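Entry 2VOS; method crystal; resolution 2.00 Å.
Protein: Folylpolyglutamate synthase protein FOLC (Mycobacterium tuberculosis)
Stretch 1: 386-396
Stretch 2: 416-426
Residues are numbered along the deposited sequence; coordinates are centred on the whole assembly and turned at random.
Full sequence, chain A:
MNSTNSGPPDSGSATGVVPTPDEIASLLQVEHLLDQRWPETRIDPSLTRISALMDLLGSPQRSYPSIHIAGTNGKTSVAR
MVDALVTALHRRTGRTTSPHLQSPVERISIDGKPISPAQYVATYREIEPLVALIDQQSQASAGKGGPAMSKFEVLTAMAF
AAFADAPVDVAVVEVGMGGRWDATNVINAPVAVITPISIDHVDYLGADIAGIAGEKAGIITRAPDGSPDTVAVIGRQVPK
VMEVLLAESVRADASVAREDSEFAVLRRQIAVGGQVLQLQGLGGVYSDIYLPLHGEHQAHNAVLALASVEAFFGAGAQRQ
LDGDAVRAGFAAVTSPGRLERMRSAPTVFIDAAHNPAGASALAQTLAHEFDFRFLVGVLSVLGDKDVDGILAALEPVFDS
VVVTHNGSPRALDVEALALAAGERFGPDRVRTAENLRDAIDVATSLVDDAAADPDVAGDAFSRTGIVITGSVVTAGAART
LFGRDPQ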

# COMPACT_ATOMS: atom_id res chain seq x y z
N ASP A 386 -1.24 -0.31 -16.30
CA ASP A 386 -0.34 -0.49 -17.42
C ASP A 386 -0.01 -1.99 -17.51
O ASP A 386 1.08 -2.43 -17.12
N VAL A 387 -0.95 -2.75 -18.05
CA VAL A 387 -0.80 -4.21 -18.22
C VAL A 387 0.46 -4.60 -18.98
O VAL A 387 1.22 -5.47 -18.54
N ASP A 388 0.70 -3.95 -20.12
CA ASP A 388 1.89 -4.29 -20.92
C ASP A 388 3.23 -4.02 -20.15
O ASP A 388 4.14 -4.85 -20.17
N GLY A 389 3.31 -2.89 -19.44
CA GLY A 389 4.46 -2.60 -18.58
C GLY A 389 4.64 -3.64 -17.45
O GLY A 389 5.77 -4.03 -17.10
N ILE A 390 3.53 -4.06 -16.84
CA ILE A 390 3.60 -5.17 -15.86
C ILE A 390 4.18 -6.46 -16.49
O ILE A 390 5.09 -7.07 -15.93
N LEU A 391 3.65 -6.89 -17.64
CA LEU A 391 4.09 -8.13 -18.23
C LEU A 391 5.57 -8.05 -18.64
O LEU A 391 6.36 -9.01 -18.46
N ALA A 392 5.95 -6.90 -19.16
CA ALA A 392 7.33 -6.73 -19.65
C ALA A 392 8.34 -6.81 -18.48
O ALA A 392 9.44 -7.32 -18.64
N ALA A 393 7.94 -6.38 -17.29
CA ALA A 393 8.82 -6.43 -16.13
C ALA A 393 8.92 -7.85 -15.61
O ALA A 393 9.94 -8.24 -15.02
N LEU A 394 7.87 -8.66 -15.82
CA LEU A 394 7.85 -10.01 -15.23
C LEU A 394 8.34 -11.07 -16.18
O LEU A 394 8.73 -12.18 -15.75
N GLU A 395 8.33 -10.77 -17.48
CA GLU A 395 8.72 -11.80 -18.47
C GLU A 395 10.12 -12.37 -18.25
O GLU A 395 10.33 -13.55 -18.47
N PRO A 396 11.09 -11.53 -17.85
CA PRO A 396 12.42 -12.08 -17.59
C PRO A 396 12.50 -13.06 -16.39
O PRO A 396 13.50 -13.77 -16.26
N ALA A 416 -8.58 -11.06 -22.83
CA ALA A 416 -7.78 -9.88 -23.10
C ALA A 416 -6.40 -10.01 -22.43
O ALA A 416 -5.40 -9.63 -23.02
N LEU A 417 -6.36 -10.56 -21.21
CA LEU A 417 -5.09 -10.64 -20.47
C LEU A 417 -4.17 -11.72 -21.13
O LEU A 417 -2.94 -11.55 -21.25
N ALA A 418 -4.77 -12.82 -21.54
CA ALA A 418 -4.05 -13.86 -22.26
C ALA A 418 -3.35 -13.33 -23.54
O ALA A 418 -2.21 -13.69 -23.84
N LEU A 419 -4.07 -12.57 -24.34
CA LEU A 419 -3.48 -11.95 -25.52
C LEU A 419 -2.34 -10.97 -25.15
O LEU A 419 -1.25 -11.05 -25.72
N ALA A 420 -2.59 -10.06 -24.20
CA ALA A 420 -1.55 -9.16 -23.69
C ALA A 420 -0.30 -9.96 -23.29
O ALA A 420 0.80 -9.67 -23.77
N ALA A 421 -0.47 -10.98 -22.44
CA ALA A 421 0.60 -11.89 -22.04
C ALA A 421 1.31 -12.52 -23.23
O ALA A 421 2.55 -12.56 -23.28
N GLY A 422 0.51 -13.02 -24.19
CA GLY A 422 1.03 -13.64 -25.40
C GLY A 422 1.97 -12.73 -26.18
O GLY A 422 2.96 -13.22 -26.75
N GLU A 423 1.68 -11.43 -26.20
CA GLU A 423 2.50 -10.45 -26.93
C GLU A 423 3.89 -10.29 -26.31
O GLU A 423 4.83 -9.97 -27.02
N ARG A 424 4.00 -10.49 -24.98
CA ARG A 424 5.30 -10.44 -24.30
C ARG A 424 5.96 -11.81 -24.05
O ARG A 424 7.17 -11.93 -24.15
N PHE A 425 5.19 -12.83 -23.72
CA PHE A 425 5.77 -14.12 -23.39
C PHE A 425 5.91 -15.08 -24.58
O PHE A 425 6.75 -16.00 -24.53
N GLY A 426 5.10 -14.86 -25.62
CA GLY A 426 4.90 -15.85 -26.67
C GLY A 426 3.81 -16.77 -26.14
O GLY A 426 3.79 -17.08 -24.96

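The helical parts of the two stretches pack with their axes 9.3 Å apart at closest approach and 43° between their N-to-C directions, the two stretches burying 510 Å² in total. The CA-to-CB bond of Leu 391 points toward the second helix, and its m, t rotamer (chi1 -68°, chi2 159°) sets the side chain as a knob among Ala 420, Ala 421, Arg 424 and Phe 425. Leu 391 CD1 lies 3.6 Å from Ala 420 CB, while Leu 391 CD2 reaches Ala 421 CB at 4.1 Å and Phe 425 CE1 at 3.9 Å.

One turn earlier, Val 387 also points toward the partner; with chi1 at -168° (t), its CG1 meets Leu 417 CD1 at 3.7 Å. Leu 417 starts sideways, but its t, p rotamer brings its end nearer.

At the other end, Phe 425 (chi1 -76°, m; chi2 73°) likewise leaves sideways and returns inward. Glu 395, t at chi1 and m at chi2, covers a face of this ring: Glu 395 CG stands 4.0 Å from the centroid of the Phe 425 ring, 5° off its normal, a CH-pi contact. With chi2 at -88°, Glu 395 CD lies farther from the Phe 425 ring than CG does, and OE2 is hydrogen-bonded elsewhere in the structure.

The polar contact is a two-pronged salt bridge. Asp 388 starts sideways, yet its t rotamer carries the carboxylate to Arg 424, whose m, m, t chain runs past Leu 391. Arg 424 NE donates to Asp 388 OD1 (2.9 Å, 174°) and Arg 424 NH2 to Asp 388 OD2 (2.8 Å, 156°). Ala 392 CB covers one guanidinium face, 3.7 Å from Arg 424 CZ. Water 1 donates to Asp 388 OD1 and Ala 420 O, each 2.7 Å from its oxygen, bridging side chain to backbone.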

# COMPACT_ATOMS: atom_id res chain seq x y z
CB ASP A 386 0.92 0.35 -17.23
CG ASP A 386 1.86 0.26 -18.43
OD1 ASP A 386 1.59 -0.52 -19.38
OD2 ASP A 386 2.86 1.00 -18.41
CB VAL A 387 -2.01 -4.80 -18.97
CG1 VAL A 387 -1.99 -6.32 -18.88
CG2 VAL A 387 -3.29 -4.24 -18.33
CB ASP A 388 1.86 -3.55 -22.26
CG ASP A 388 3.00 -3.96 -23.16
OD1 ASP A 388 3.01 -5.14 -23.61
OD2 ASP A 388 3.86 -3.08 -23.42
CB ILE A 390 2.23 -5.46 -15.22
CG1 ILE A 390 1.85 -4.26 -14.33
CG2 ILE A 390 2.27 -6.71 -14.33
CD1 ILE A 390 0.32 -4.05 -14.14
CB LEU A 391 3.22 -8.46 -19.45
CG LEU A 391 1.76 -8.80 -19.08
CD1 LEU A 391 0.78 -8.62 -20.25
CD2 LEU A 391 1.68 -10.22 -18.51
CB ALA A 392 7.46 -5.41 -20.40
CB ALA A 393 8.28 -5.50 -14.98
CB LEU A 394 6.44 -10.36 -14.73
CG LEU A 394 6.00 -9.40 -13.62
CD1 LEU A 394 4.51 -9.56 -13.21
CD2 LEU A 394 6.92 -9.56 -12.44
CB GLU A 395 8.60 -11.27 -19.90
CG GLU A 395 8.87 -12.37 -20.94
CD GLU A 395 10.34 -12.51 -21.29
OE1 GLU A 395 11.08 -11.57 -20.95
OE2 GLU A 395 10.75 -13.53 -21.88
CB PRO A 396 13.27 -10.84 -17.30
CG PRO A 396 12.53 -9.70 -18.01
CD PRO A 396 11.08 -10.06 -17.72
CB ALA A 416 -8.51 -8.59 -22.61
CB LEU A 417 -5.35 -10.97 -18.99
CG LEU A 417 -4.11 -11.06 -18.07
CD1 LEU A 417 -3.32 -9.76 -18.22
CD2 LEU A 417 -4.48 -11.31 -16.61
CB ALA A 418 -5.05 -15.00 -22.67
CB LEU A 419 -4.59 -11.23 -26.28
CG LEU A 419 -4.40 -10.44 -27.55
CD1 LEU A 419 -3.84 -11.33 -28.70
CD2 LEU A 419 -5.80 -9.90 -27.90
CB ALA A 420 -2.07 -8.31 -22.50
CB ALA A 421 0.06 -13.00 -21.10
CB GLU A 423 1.83 -9.06 -27.03
CG GLU A 423 0.54 -8.96 -27.90
CD GLU A 423 0.81 -8.84 -29.42
OE1 GLU A 423 2.01 -8.74 -29.80
OE2 GLU A 423 -0.18 -8.83 -30.23
CB ARG A 424 5.16 -9.71 -22.96
CG ARG A 424 4.78 -8.27 -23.14
CD ARG A 424 6.06 -7.48 -23.33
NE ARG A 424 5.76 -6.09 -23.63
CZ ARG A 424 6.67 -5.21 -23.99
NH1 ARG A 424 7.95 -5.60 -24.08
NH2 ARG A 424 6.33 -3.97 -24.28
CB PHE A 425 4.93 -14.81 -22.31
CG PHE A 425 5.14 -14.25 -20.93
CD1 PHE A 425 4.63 -13.00 -20.59
CD2 PHE A 425 5.80 -15.00 -19.96
CE1 PHE A 425 4.81 -12.49 -19.30
CE2 PHE A 425 5.97 -14.50 -18.66
CZ PHE A 425 5.48 -13.26 -18.33
O HOH W 1 0.99 -6.96 -23.48